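Long-range contacts in short Chain Dehydrogenase yciK (Salmonella enterica subsp. enterica serovar Typhimurium, PDB 3IAH), which probably acts as an NADP-dependent short-chain dehydrogenase/reductase, perhaps an oxoacyl-(acyl carrier protein) reductase, and binds NADP in a Rossmann-type fold: residues A[199-204]-A[219-224]; A[104-109]-A[206-211]. All coordinates share one frame; numbering follows the deposited sequence.

Contact 1 of 2, residues A[199-204]-A[219-224]; sequences GGTRTS and KTPADI. With NAP (NADP nicotinamide-adenine-dinucleotide phosphate), chain C.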
ATOM      1  N   GLY A 199      10.523  14.125   5.902  1.00 17.53           N
ATOM      2  CA  GLY A 199      10.799  15.155   4.912  1.00 16.26           C
ATOM      3  C   GLY A 199      12.205  14.869   4.418  1.00 15.60           C
ATOM      4  O   GLY A 199      12.874  13.946   4.917  1.00 15.57           O
ATOM      5  N   GLY A 200      12.649  15.623   3.420  1.00 15.45           N
ATOM      6  CA  GLY A 200      13.994  15.459   2.853  1.00 15.12           C
ATOM      7  C   GLY A 200      15.034  15.665   3.935  1.00 14.47           C
ATOM      8  O   GLY A 200      15.165  16.751   4.459  1.00 15.28           O
ATOM      9  N   THR A 201      15.764  14.601   4.265  1.00 14.18           N
ATOM     10  CA  THR A 201      16.765  14.611   5.330  1.00 14.30           C
ATOM     11  C   THR A 201      18.058  14.011   4.808  1.00 14.95           C
ATOM     12  O   THR A 201      18.029  13.060   4.028  1.00 14.27           O
ATOM     13  CB  THR A 201      16.244  13.802   6.537  1.00 14.68           C
ATOM     14  OG1 THR A 201      14.938  14.288   6.895  1.00 18.39           O
ATOM     15  CG2 THR A 201      17.204  13.877   7.734  1.00 15.60           C
ATOM     16  N   ARG A 202      19.188  14.562   5.261  1.00 15.23           N
ATOM     17  CA  ARG A 202      20.518  14.157   4.797  1.00 15.15           C
ATOM     18  C   ARG A 202      20.923  12.740   5.209  1.00 15.02           C
ATOM     19  O   ARG A 202      21.493  12.534   6.290  1.00 14.81           O
ATOM     20  CB  ARG A 202      21.554  15.160   5.301  1.00 15.01           C
ATOM     21  CG  ARG A 202      22.921  15.066   4.632  1.00 14.47           C
ATOM     22  CD  ARG A 202      23.885  16.046   5.287  1.00 16.55           C
ATOM     23  NE  ARG A 202      23.333  17.401   5.287  1.00 16.01           N
ATOM     24  CZ  ARG A 202      23.812  18.426   5.986  1.00 18.96           C
ATOM     25  NH1 ARG A 202      24.871  18.290   6.780  1.00 16.83           N
ATOM     26  NH2 ARG A 202      23.200  19.600   5.904  1.00 20.25           N
ATOM     27  N   THR A 203      20.622  11.781   4.340  1.00 13.77           N
ATOM     28  CA  THR A 203      20.928  10.356   4.556  1.00 14.72           C
ATOM     29  C   THR A 203      21.326   9.731   3.223  1.00 15.87           C
ATOM     30  O   THR A 203      21.167  10.368   2.171  1.00 15.69           O
ATOM     31  CB  THR A 203      19.705   9.556   5.080  1.00 14.82           C
ATOM     32  OG1 THR A 203      18.725   9.370   4.036  1.00 14.12           O
ATOM     33  CG2 THR A 203      19.062  10.220   6.305  1.00 14.10           C
ATOM     34  N   SER A 204      21.806   8.486   3.232  1.00 16.98           N
ATOM     35  CA  SER A 204      22.192   7.856   1.963  1.00 18.10           C
ATOM     36  C   SER A 204      20.980   7.523   1.083  1.00 16.81           C
ATOM     37  O   SER A 204      21.071   7.601  -0.148  1.00 14.94           O
ATOM     38  CB  SER A 204      23.088   6.617   2.160  1.00 20.33           C
ATOM     39  OG  SER A 204      22.408   5.563   2.779  1.00 25.56           O
ATOM     40  N   LYS A 219      18.166  19.381   6.060  1.00 17.15           N
ATOM     41  CA  LYS A 219      18.300  19.289   7.498  1.00 17.67           C
ATOM     42  C   LYS A 219      18.883  17.893   7.737  1.00 16.87           C
ATOM     43  O   LYS A 219      18.681  16.975   6.924  1.00 14.88           O
ATOM     44  CB  LYS A 219      16.940  19.384   8.186  1.00 18.38           C
ATOM     45  CG  LYS A 219      16.249  20.728   8.057  1.00 23.10           C
ATOM     46  CD  LYS A 219      17.024  21.835   8.750  1.00 29.91           C
ATOM     47  CE  LYS A 219      16.289  23.171   8.658  1.00 32.74           C
ATOM     48  NZ  LYS A 219      14.906  23.061   9.238  1.00 36.40           N
ATOM     49  N   THR A 220      19.620  17.742   8.826  1.00 16.57           N
ATOM     50  CA  THR A 220      20.206  16.467   9.173  1.00 15.98           C
ATOM     51  C   THR A 220      19.224  15.674  10.030  1.00 15.56           C
ATOM     52  O   THR A 220      18.211  16.221  10.493  1.00 16.13           O
ATOM     53  CB  THR A 220      21.474  16.660  10.012  1.00 15.82           C
ATOM     54  OG1 THR A 220      21.139  17.337  11.237  1.00 14.26           O
ATOM     55  CG2 THR A 220      22.539  17.461   9.252  1.00 16.74           C
ATOM     56  N   PRO A 221      19.501  14.376  10.242  1.00 15.74           N
ATOM     57  CA  PRO A 221      18.621  13.622  11.136  1.00 16.35           C
ATOM     58  C   PRO A 221      18.532  14.292  12.523  1.00 16.54           C
ATOM     59  O   PRO A 221      17.463  14.288  13.133  1.00 17.13           O
ATOM     60  CB  PRO A 221      19.304  12.257  11.221  1.00 16.69           C
ATOM     61  CG  PRO A 221      19.955  12.104   9.864  1.00 15.47           C
ATOM     62  CD  PRO A 221      20.392  13.489   9.471  1.00 15.33           C
ATOM     63  N   ALA A 222      19.634  14.873  13.005  1.00 17.02           N
ATOM     64  CA  ALA A 222      19.626  15.553  14.303  1.00 17.64           C
ATOM     65  C   ALA A 222      18.594  16.682  14.337  1.00 17.94           C
ATOM     66  O   ALA A 222      17.836  16.806  15.303  1.00 15.80           O
ATOM     67  CB  ALA A 222      21.021  16.099  14.648  1.00 18.83           C
ATOM     68  N   ASP A 223      18.539  17.462  13.257  1.00 17.17           N
ATOM     69  CA  ASP A 223      17.615  18.603  13.156  1.00 18.08           C
ATOM     70  C   ASP A 223      16.118  18.242  13.222  1.00 17.59           C
ATOM     71  O   ASP A 223      15.306  19.071  13.632  1.00 18.90           O
ATOM     72  CB  ASP A 223      17.832  19.367  11.841  1.00 17.73           C
ATOM     73  CG  ASP A 223      19.224  19.973  11.701  1.00 20.84           C
ATOM     74  OD1 ASP A 223      19.859  20.347  12.709  1.00 22.98           O
ATOM     75  OD2 ASP A 223      19.668  20.113  10.536  1.00 19.30           O
ATOM     76  N   ILE A 224      15.745  17.037  12.809  1.00 16.32           N
ATOM     77  CA  ILE A 224      14.331  16.638  12.811  1.00 16.48           C
ATOM     78  C   ILE A 224      13.895  15.807  14.030  1.00 16.31           C
ATOM     79  O   ILE A 224      12.762  15.342  14.077  1.00 17.26           O
ATOM     80  CB  ILE A 224      13.930  15.884  11.494  1.00 16.12           C
ATOM     81  CG1 ILE A 224      14.636  14.539  11.351  1.00 15.33           C
ATOM     82  CG2 ILE A 224      14.244  16.746  10.279  1.00 16.55           C
ATOM     83  CD1 ILE A 224      14.048  13.681  10.224  1.00 14.36           C
TER
HETATM   84  PA  NAP C 254      18.963   4.999   5.419  1.00 30.64           P
HETATM   85  O1A NAP C 254      20.069   5.884   5.784  1.00 34.48           O
HETATM   86  O2A NAP C 254      19.186   4.176   4.217  1.00 33.93           O
HETATM   87  O5B NAP C 254      18.620   3.954   6.552  1.00 30.37           O
HETATM   88  C5B NAP C 254      17.753   2.884   6.302  1.00 31.68           C
HETATM   89  C4B NAP C 254      17.835   1.964   7.511  1.00 30.01           C
HETATM   90  O4B NAP C 254      16.935   0.913   7.229  1.00 29.43           O
HETATM   91  C3B NAP C 254      19.220   1.366   7.719  1.00 30.27           C
HETATM   92  O3B NAP C 254      19.536   1.154   9.077  1.00 29.09           O
HETATM   93  C2B NAP C 254      19.071   0.055   7.004  1.00 29.19           C
HETATM   94  O2B NAP C 254      20.025  -0.918   7.373  1.00 33.51           O
HETATM   95  C1B NAP C 254      17.611  -0.292   7.352  1.00 28.78           C
HETATM   96  N9A NAP C 254      17.271  -1.354   6.421  1.00 28.39           N
HETATM   97  C8A NAP C 254      17.195  -1.318   5.059  1.00 28.32           C
HETATM   98  N7A NAP C 254      16.898  -2.566   4.634  1.00 27.95           N
HETATM   99  C5A NAP C 254      16.802  -3.377   5.711  1.00 27.83           C
HETATM  100  C6A NAP C 254      16.538  -4.728   5.856  1.00 26.02           C
HETATM  101  N6A NAP C 254      16.317  -5.486   4.779  1.00 26.26           N
HETATM  102  N1A NAP C 254      16.500  -5.282   7.129  1.00 24.94           N
HETATM  103  C2A NAP C 254      16.742  -4.505   8.246  1.00 25.60           C
HETATM  104  N3A NAP C 254      17.011  -3.157   8.098  1.00 23.50           N
HETATM  105  C4A NAP C 254      17.044  -2.622   6.839  1.00 27.39           C
HETATM  106  O3  NAP C 254      17.600   5.779   5.193  1.00 28.63           O
HETATM  107  PN  NAP C 254      16.895   6.932   5.981  1.00 24.04           P
HETATM  108  O1N NAP C 254      17.495   7.033   7.341  1.00 23.93           O
HETATM  109  O2N NAP C 254      16.766   8.090   5.079  1.00 23.34           O
HETATM  110  O5D NAP C 254      15.435   6.294   6.070  1.00 24.81           O
HETATM  111  C5D NAP C 254      14.795   6.054   7.294  1.00 18.77           C
HETATM  112  C4D NAP C 254      13.309   6.027   7.013  1.00 19.52           C
HETATM  113  O4D NAP C 254      12.939   7.323   6.635  1.00 22.23           O
HETATM  114  C3D NAP C 254      12.859   5.107   5.879  1.00 17.46           C
HETATM  115  O3D NAP C 254      11.655   4.427   6.254  1.00 19.51           O
HETATM  116  C2D NAP C 254      12.596   6.068   4.731  1.00 21.25           C
HETATM  117  O2D NAP C 254      11.646   5.586   3.825  1.00 21.80           O
HETATM  118  C1D NAP C 254      12.109   7.265   5.461  1.00 19.61           C
HETATM  119  N1N NAP C 254      12.204   8.575   4.787  1.00 22.26           N
HETATM  120  C2N NAP C 254      13.442   9.149   4.610  1.00 20.94           C
HETATM  121  C3N NAP C 254      13.534  10.379   3.976  1.00 21.26           C
HETATM  122  C7N NAP C 254      14.885  11.051   3.780  1.00 19.42           C
HETATM  123  O7N NAP C 254      14.838  12.251   3.105  1.00 22.16           O
HETATM  124  N7N NAP C 254      16.011  10.505   4.249  1.00 21.86           N
HETATM  125  C4N NAP C 254      12.365  11.008   3.531  1.00 22.99           C
HETATM  126  C5N NAP C 254      11.107  10.404   3.719  1.00 21.04           C
HETATM  127  C6N NAP C 254      11.057   9.180   4.349  1.00 20.24           C
HETATM  128  P2B NAP C 254      21.606  -0.888   6.925  1.00 38.38           P
HETATM  129  O1X NAP C 254      22.145  -2.262   7.049  1.00 35.85           O
HETATM  130  O2X NAP C 254      21.754  -0.461   5.492  1.00 38.10           O
HETATM  131  O3X NAP C 254      22.422  -0.005   7.822  1.00 38.13           O
HETATM  132  O   HOH W   1      15.428  19.493   4.668  1.00 16.01           O
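The carbonyl oxygen of Lys219 is held by two neighbours from 199-204. Arg202 N donates to Lys219 O over 3.0 Å, a nearly straight bond (164° at the hydrogen) made in the carbonyl plane. Thr201 adds a CA-H...O contact, its CA 3.4 Å from Lys219 O. A water then accepts from Lys219 N and donates to Gly200 O, linking the two backbones once more, one residue before Thr201.

Thr201 works with both branches. With chi1 at -52°, the CG2 methyl, anti to the backbone N, lies against the Thr220-Pro221 peptide, 3.4 Å from Pro221 N. The hydroxyl turns back to donate to Gly199 O from above that carbonyl's plane, and it meets Ile224 tip to tip, OG1 to CD1 at 3.5 Å. A threonine thus supplies a polar brace and an apolar surface at once. Arg202 and Thr220 run side by side; the arginine chain, bent at chi3 (-54°), sets the guanidinium so that Thr220 CG2 lies 3.5 Å above one face, toward its rim, while NE and NH2 donate to the carbonyls of Pro215 and Leu218. Thr220 in turn forms an ST motif, OG1 accepting from Asp223 N, and its own N donates to Asp223 OD2.

The other side of 199-204 serves the cofactor. Thr201 N donates to the carboxamide O7N of NADP at 2.8 Å, Thr201 O accepts from N7N, and Thr203 OG1 donates to the phosphate oxygen O2N at 2.6 Å. As N-cap, Thr203 OG1 also takes the N-H of Arg206.

The loop leaving strand 192-197 is therefore clasped by the one leading into helix 225-232, beside helix 26-37, whose Ile27 touches Thr203 and Ile224 and whose Glu30 touches Pro221.

Contact 2 of 2, residues A[104-109]-A[206-211]; sequences GLLGEI and RASAFP. With NAP (NADP nicotinamide-adenine-dinucleotide phosphate), chain C; EOH (ethanol), chain F; ACT (acetate ion), chain D.
Leu106 lays its CD2 methyl over the helix turn at Ser208 and Ala209, 3.7 Å from Ala209 N and 4.0 Å from Ala209 CB. Its CG stands anti to the backbone N (chi1 -180°), which carries the branched end across to the helix. Alanine suits the receiving position because its small side chain lets the leucine methyl come close to the backbone. Ile109 extends this apolar patch at its exposed margin, with CG1 3.9 Å from Ala209 O. No direct hydrogen bond crosses here; a water donates to Gly107 O, but its link to Ser208 OG is doubtful, since that side chain was modelled in two conformers.

Glycines fit the loop. At Gly107 (phi 84°, psi -148°) a CB would press on the carbonyl O of Leu106, and at Gly104 a side chain would collide with the cofactor's O3D. Arg206 NH1 donates to the ethanol oxygen at 3.2 Å and weakly to the acetate. Phe210 CE2 covers the centre of one face of the Arg206 guanidinium, whose NE forms a salt bridge with Glu213.

Acetate, probably from the crystallisation liquor like the ethanol, is also hydrogen-bonded to Ser155 OG and Tyr168 OH, consistent with a substrate site at the usual serine and tyrosine of this family. The arrangement is that of a short-chain dehydrogenase, in which the helix after the sixth strand packs against the loop that follows the fourth, beside the cofactor cleft.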
ATOM      1  N   GLY A 104      13.582   0.909   6.010  1.00 12.56           N
ATOM      2  CA  GLY A 104      12.937   1.013   4.728  1.00 12.70           C
ATOM      3  C   GLY A 104      13.905   0.809   3.578  1.00 12.67           C
ATOM      4  O   GLY A 104      15.121   1.031   3.728  1.00 13.97           O
ATOM      5  N   LEU A 105      13.361   0.380   2.444  1.00 13.45           N
ATOM      6  CA  LEU A 105      14.125   0.161   1.225  1.00 14.24           C
ATOM      7  C   LEU A 105      13.533   1.070   0.141  1.00 13.97           C
ATOM      8  O   LEU A 105      12.321   1.128  -0.018  1.00 12.85           O
ATOM      9  CB  LEU A 105      14.040  -1.312   0.799  1.00 15.26           C
ATOM     10  CG  LEU A 105      14.815  -1.833  -0.403  1.00 17.88           C
ATOM     11  CD1 LEU A 105      16.339  -1.663  -0.240  1.00 19.17           C
ATOM     12  CD2 LEU A 105      14.484  -3.310  -0.620  1.00 16.71           C
ATOM     13  N   LEU A 106      14.393   1.777  -0.596  1.00 13.15           N
ATOM     14  CA  LEU A 106      13.941   2.670  -1.666  1.00 12.38           C
ATOM     15  C   LEU A 106      13.635   1.962  -2.973  1.00 12.79           C
ATOM     16  O   LEU A 106      12.673   2.287  -3.646  1.00 12.71           O
ATOM     17  CB  LEU A 106      15.026   3.703  -1.977  1.00 12.51           C
ATOM     18  CG  LEU A 106      14.723   4.727  -3.068  1.00 12.47           C
ATOM     19  CD1 LEU A 106      13.586   5.618  -2.686  1.00 12.41           C
ATOM     20  CD2 LEU A 106      15.972   5.549  -3.361  1.00 10.46           C
ATOM     21  N   GLY A 107      14.468   0.996  -3.331  1.00 13.46           N
ATOM     22  CA  GLY A 107      14.333   0.323  -4.606  1.00 14.87           C
ATOM     23  C   GLY A 107      15.070   1.235  -5.582  1.00 16.43           C
ATOM     24  O   GLY A 107      16.028   1.900  -5.196  1.00 16.78           O
ATOM     25  N   GLU A 108      14.621   1.284  -6.834  1.00 17.71           N
ATOM     26  CA  GLU A 108      15.262   2.115  -7.867  1.00 19.62           C
ATOM     27  C   GLU A 108      14.292   3.135  -8.449  1.00 17.20           C
ATOM     28  O   GLU A 108      13.141   2.816  -8.715  1.00 19.03           O
ATOM     29  CB  GLU A 108      15.822   1.234  -8.983  1.00 22.12           C
ATOM     30  CG  GLU A 108      16.992   0.325  -8.537  1.00 28.64           C
ATOM     31  CD  GLU A 108      18.279   1.092  -8.185  1.00 38.51           C
ATOM     32  OE1 GLU A 108      18.444   2.256  -8.631  1.00 44.61           O
ATOM     33  OE2 GLU A 108      19.141   0.513  -7.481  1.00 43.97           O
ATOM     34  N   ILE A 109      14.767   4.365  -8.615  1.00 16.73           N
ATOM     35  CA  ILE A 109      13.961   5.456  -9.173  1.00 15.17           C
ATOM     36  C   ILE A 109      13.864   5.203 -10.676  1.00 13.27           C
ATOM     37  O   ILE A 109      14.864   5.057 -11.351  1.00 12.65           O
ATOM     38  CB  ILE A 109      14.586   6.848  -8.893  1.00 14.97           C
ATOM     39  CG1 ILE A 109      14.716   7.088  -7.378  1.00 14.72           C
ATOM     40  CG2 ILE A 109      13.764   7.959  -9.537  1.00 14.96           C
ATOM     41  CD1 ILE A 109      13.400   7.036  -6.620  1.00 12.71           C
ATOM     42  N   ARG A 206      18.258   9.248   0.834  1.00 13.31           N
ATOM     43  CA  ARG A 206      17.864  10.505   0.204  1.00 13.34           C
ATOM     44  C   ARG A 206      18.789  10.802  -0.983  1.00 14.15           C
ATOM     45  O   ARG A 206      18.317  11.237  -2.047  1.00 13.74           O
ATOM     46  CB  ARG A 206      17.901  11.652   1.208  1.00 14.46           C
ATOM     47  CG  ARG A 206      17.521  12.998   0.635  1.00 14.48           C
ATOM     48  CD  ARG A 206      16.088  13.025   0.088  1.00 14.06           C
ATOM     49  NE  ARG A 206      15.778  14.371  -0.383  1.00 14.30           N
ATOM     50  CZ  ARG A 206      14.556  14.844  -0.596  1.00 16.83           C
ATOM     51  NH1 ARG A 206      13.472  14.101  -0.347  1.00 20.13           N
ATOM     52  NH2 ARG A 206      14.420  16.094  -1.022  1.00 16.93           N
ATOM     53  N   ALA A 207      20.088  10.556  -0.806  1.00 13.64           N
ATOM     54  CA  ALA A 207      21.053  10.784  -1.890  1.00 13.89           C
ATOM     55  C   ALA A 207      20.765   9.849  -3.078  1.00 14.48           C
ATOM     56  O   ALA A 207      20.966  10.239  -4.232  1.00 15.29           O
ATOM     57  CB  ALA A 207      22.490  10.640  -1.404  1.00 13.83           C
ATOM     58  N   SER A 208      20.305   8.634  -2.788  0.50 14.90           N
ATOM     59  CA  SER A 208      19.973   7.668  -3.828  0.50 16.00           C
ATOM     60  C   SER A 208      18.724   8.113  -4.595  0.50 16.21           C
ATOM     61  O   SER A 208      18.631   7.913  -5.803  0.50 17.48           O
ATOM     62  CB  SER A 208      19.748   6.283  -3.214  0.50 16.78           C
ATOM     63  OG  SER A 208      19.323   5.361  -4.200  0.50 19.62           O
ATOM     64  N   ALA A 209      17.776   8.718  -3.880  1.00 15.61           N
ATOM     65  CA  ALA A 209      16.517   9.194  -4.461  1.00 16.48           C
ATOM     66  C   ALA A 209      16.703  10.446  -5.306  1.00 15.14           C
ATOM     67  O   ALA A 209      15.998  10.647  -6.285  1.00 15.47           O
ATOM     68  CB  ALA A 209      15.483   9.480  -3.339  1.00 14.48           C
ATOM     69  N   PHE A 210      17.645  11.289  -4.900  1.00 14.39           N
ATOM     70  CA  PHE A 210      17.945  12.538  -5.601  1.00 14.04           C
ATOM     71  C   PHE A 210      19.458  12.676  -5.811  1.00 13.21           C
ATOM     72  O   PHE A 210      20.126  13.443  -5.098  1.00 12.86           O
ATOM     73  CB  PHE A 210      17.418  13.736  -4.813  1.00 12.30           C
ATOM     74  CG  PHE A 210      15.907  13.824  -4.727  1.00 14.48           C
ATOM     75  CD1 PHE A 210      15.187  14.452  -5.729  1.00 15.73           C
ATOM     76  CD2 PHE A 210      15.218  13.326  -3.627  1.00 18.42           C
ATOM     77  CE1 PHE A 210      13.791  14.568  -5.658  1.00 17.09           C
ATOM     78  CE2 PHE A 210      13.816  13.434  -3.552  1.00 15.92           C
ATOM     79  CZ  PHE A 210      13.114  14.067  -4.555  1.00 16.67           C
ATOM     80  N   PRO A 211      20.004  11.970  -6.811  1.00 13.23           N
ATOM     81  CA  PRO A 211      21.457  12.029  -7.042  1.00 13.63           C
ATOM     82  C   PRO A 211      22.063  13.403  -7.374  1.00 13.97           C
ATOM     83  O   PRO A 211      23.273  13.582  -7.205  1.00 14.52           O
ATOM     84  CB  PRO A 211      21.670  11.041  -8.203  1.00 14.41           C
ATOM     85  CG  PRO A 211      20.345  10.886  -8.832  1.00 15.10           C
ATOM     86  CD  PRO A 211      19.353  11.013  -7.719  1.00 13.23           C
TER
HETATM   87  PA  NAP C 254      18.963   4.999   5.419  1.00 30.64           P
HETATM   88  O1A NAP C 254      20.069   5.884   5.784  1.00 34.48           O
HETATM   89  O2A NAP C 254      19.186   4.176   4.217  1.00 33.93           O
HETATM   90  O5B NAP C 254      18.620   3.954   6.552  1.00 30.37           O
HETATM   91  C5B NAP C 254      17.753   2.884   6.302  1.00 31.68           C
HETATM   92  C4B NAP C 254      17.835   1.964   7.511  1.00 30.01           C
HETATM   93  O4B NAP C 254      16.935   0.913   7.229  1.00 29.43           O
HETATM   94  C3B NAP C 254      19.220   1.366   7.719  1.00 30.27           C
HETATM   95  O3B NAP C 254      19.536   1.154   9.077  1.00 29.09           O
HETATM   96  C2B NAP C 254      19.071   0.055   7.004  1.00 29.19           C
HETATM   97  O2B NAP C 254      20.025  -0.918   7.373  1.00 33.51           O
HETATM   98  C1B NAP C 254      17.611  -0.292   7.352  1.00 28.78           C
HETATM   99  N9A NAP C 254      17.271  -1.354   6.421  1.00 28.39           N
HETATM  100  C8A NAP C 254      17.195  -1.318   5.059  1.00 28.32           C
HETATM  101  N7A NAP C 254      16.898  -2.566   4.634  1.00 27.95           N
HETATM  102  C5A NAP C 254      16.802  -3.377   5.711  1.00 27.83           C
HETATM  103  C6A NAP C 254      16.538  -4.728   5.856  1.00 26.02           C
HETATM  104  N6A NAP C 254      16.317  -5.486   4.779  1.00 26.26           N
HETATM  105  N1A NAP C 254      16.500  -5.282   7.129  1.00 24.94           N
HETATM  106  C2A NAP C 254      16.742  -4.505   8.246  1.00 25.60           C
HETATM  107  N3A NAP C 254      17.011  -3.157   8.098  1.00 23.50           N
HETATM  108  C4A NAP C 254      17.044  -2.622   6.839  1.00 27.39           C
HETATM  109  O3  NAP C 254      17.600   5.779   5.193  1.00 28.63           O
HETATM  110  PN  NAP C 254      16.895   6.932   5.981  1.00 24.04           P
HETATM  111  O1N NAP C 254      17.495   7.033   7.341  1.00 23.93           O
HETATM  112  O2N NAP C 254      16.766   8.090   5.079  1.00 23.34           O
HETATM  113  O5D NAP C 254      15.435   6.294   6.070  1.00 24.81           O
HETATM  114  C5D NAP C 254      14.795   6.054   7.294  1.00 18.77           C
HETATM  115  C4D NAP C 254      13.309   6.027   7.013  1.00 19.52           C
HETATM  116  O4D NAP C 254      12.939   7.323   6.635  1.00 22.23           O
HETATM  117  C3D NAP C 254      12.859   5.107   5.879  1.00 17.46           C
HETATM  118  O3D NAP C 254      11.655   4.427   6.254  1.00 19.51           O
HETATM  119  C2D NAP C 254      12.596   6.068   4.731  1.00 21.25           C
HETATM  120  O2D NAP C 254      11.646   5.586   3.825  1.00 21.80           O
HETATM  121  C1D NAP C 254      12.109   7.265   5.461  1.00 19.61           C
HETATM  122  N1N NAP C 254      12.204   8.575   4.787  1.00 22.26           N
HETATM  123  C2N NAP C 254      13.442   9.149   4.610  1.00 20.94           C
HETATM  124  C3N NAP C 254      13.534  10.379   3.976  1.00 21.26           C
HETATM  125  C7N NAP C 254      14.885  11.051   3.780  1.00 19.42           C
HETATM  126  O7N NAP C 254      14.838  12.251   3.105  1.00 22.16           O
HETATM  127  N7N NAP C 254      16.011  10.505   4.249  1.00 21.86           N
HETATM  128  C4N NAP C 254      12.365  11.008   3.531  1.00 22.99           C
HETATM  129  C5N NAP C 254      11.107  10.404   3.719  1.00 21.04           C
HETATM  130  C6N NAP C 254      11.057   9.180   4.349  1.00 20.24           C
HETATM  131  P2B NAP C 254      21.606  -0.888   6.925  1.00 38.38           P
HETATM  132  O1X NAP C 254      22.145  -2.262   7.049  1.00 35.85           O
HETATM  133  O2X NAP C 254      21.754  -0.461   5.492  1.00 38.10           O
HETATM  134  O3X NAP C 254      22.422  -0.005   7.822  1.00 38.13           O
HETATM  135  C1  EOH F 257      10.416  15.027  -1.260  1.00 32.97           C
HETATM  136  C2  EOH F 257      10.342  13.501  -1.301  1.00 32.15           C
HETATM  137  O   EOH F 257      10.720  15.614   0.006  1.00 30.40           O
HETATM  138  C   ACT D 255      12.039  10.177   0.360  1.00 27.80           C
HETATM  139  O   ACT D 255      11.852  11.390   0.104  1.00 27.46           O
HETATM  140  OXT ACT D 255      11.041   9.542   0.785  1.00 26.32           O
HETATM  141  CH3 ACT D 255      13.373   9.535   0.161  1.00 27.59           C
HETATM  142  O   HOH W   2      18.187   3.308  -5.611  1.00 37.21           O

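Overall arrangement
Contacts 1 and 2 lie with their centres 14 Å apart and both touch NADP. Their segments alternate along the chain, in the order 104-109, 199-204, 206-211, 219-224, so helix 204-209 and the loop before it link the two. They also meet directly, Thr201 O lying 3.2 Å from Arg206 CB. The loops involved follow strands 98-101 and 192-197 of the parallel seven-stranded sheet, where strand 149-153 lies between these two. Contact 1 fixes the cofactor-binding loop to the chain leading into helix 225-232, whereas contact 2 packs helix 204-209 on the loop after strand 98-101. Thr201, Thr203 and Arg206 lie by the carboxamide of the nicotinamide, where redox chemistry presumably occurs, while 104-109 starts beside the adenine.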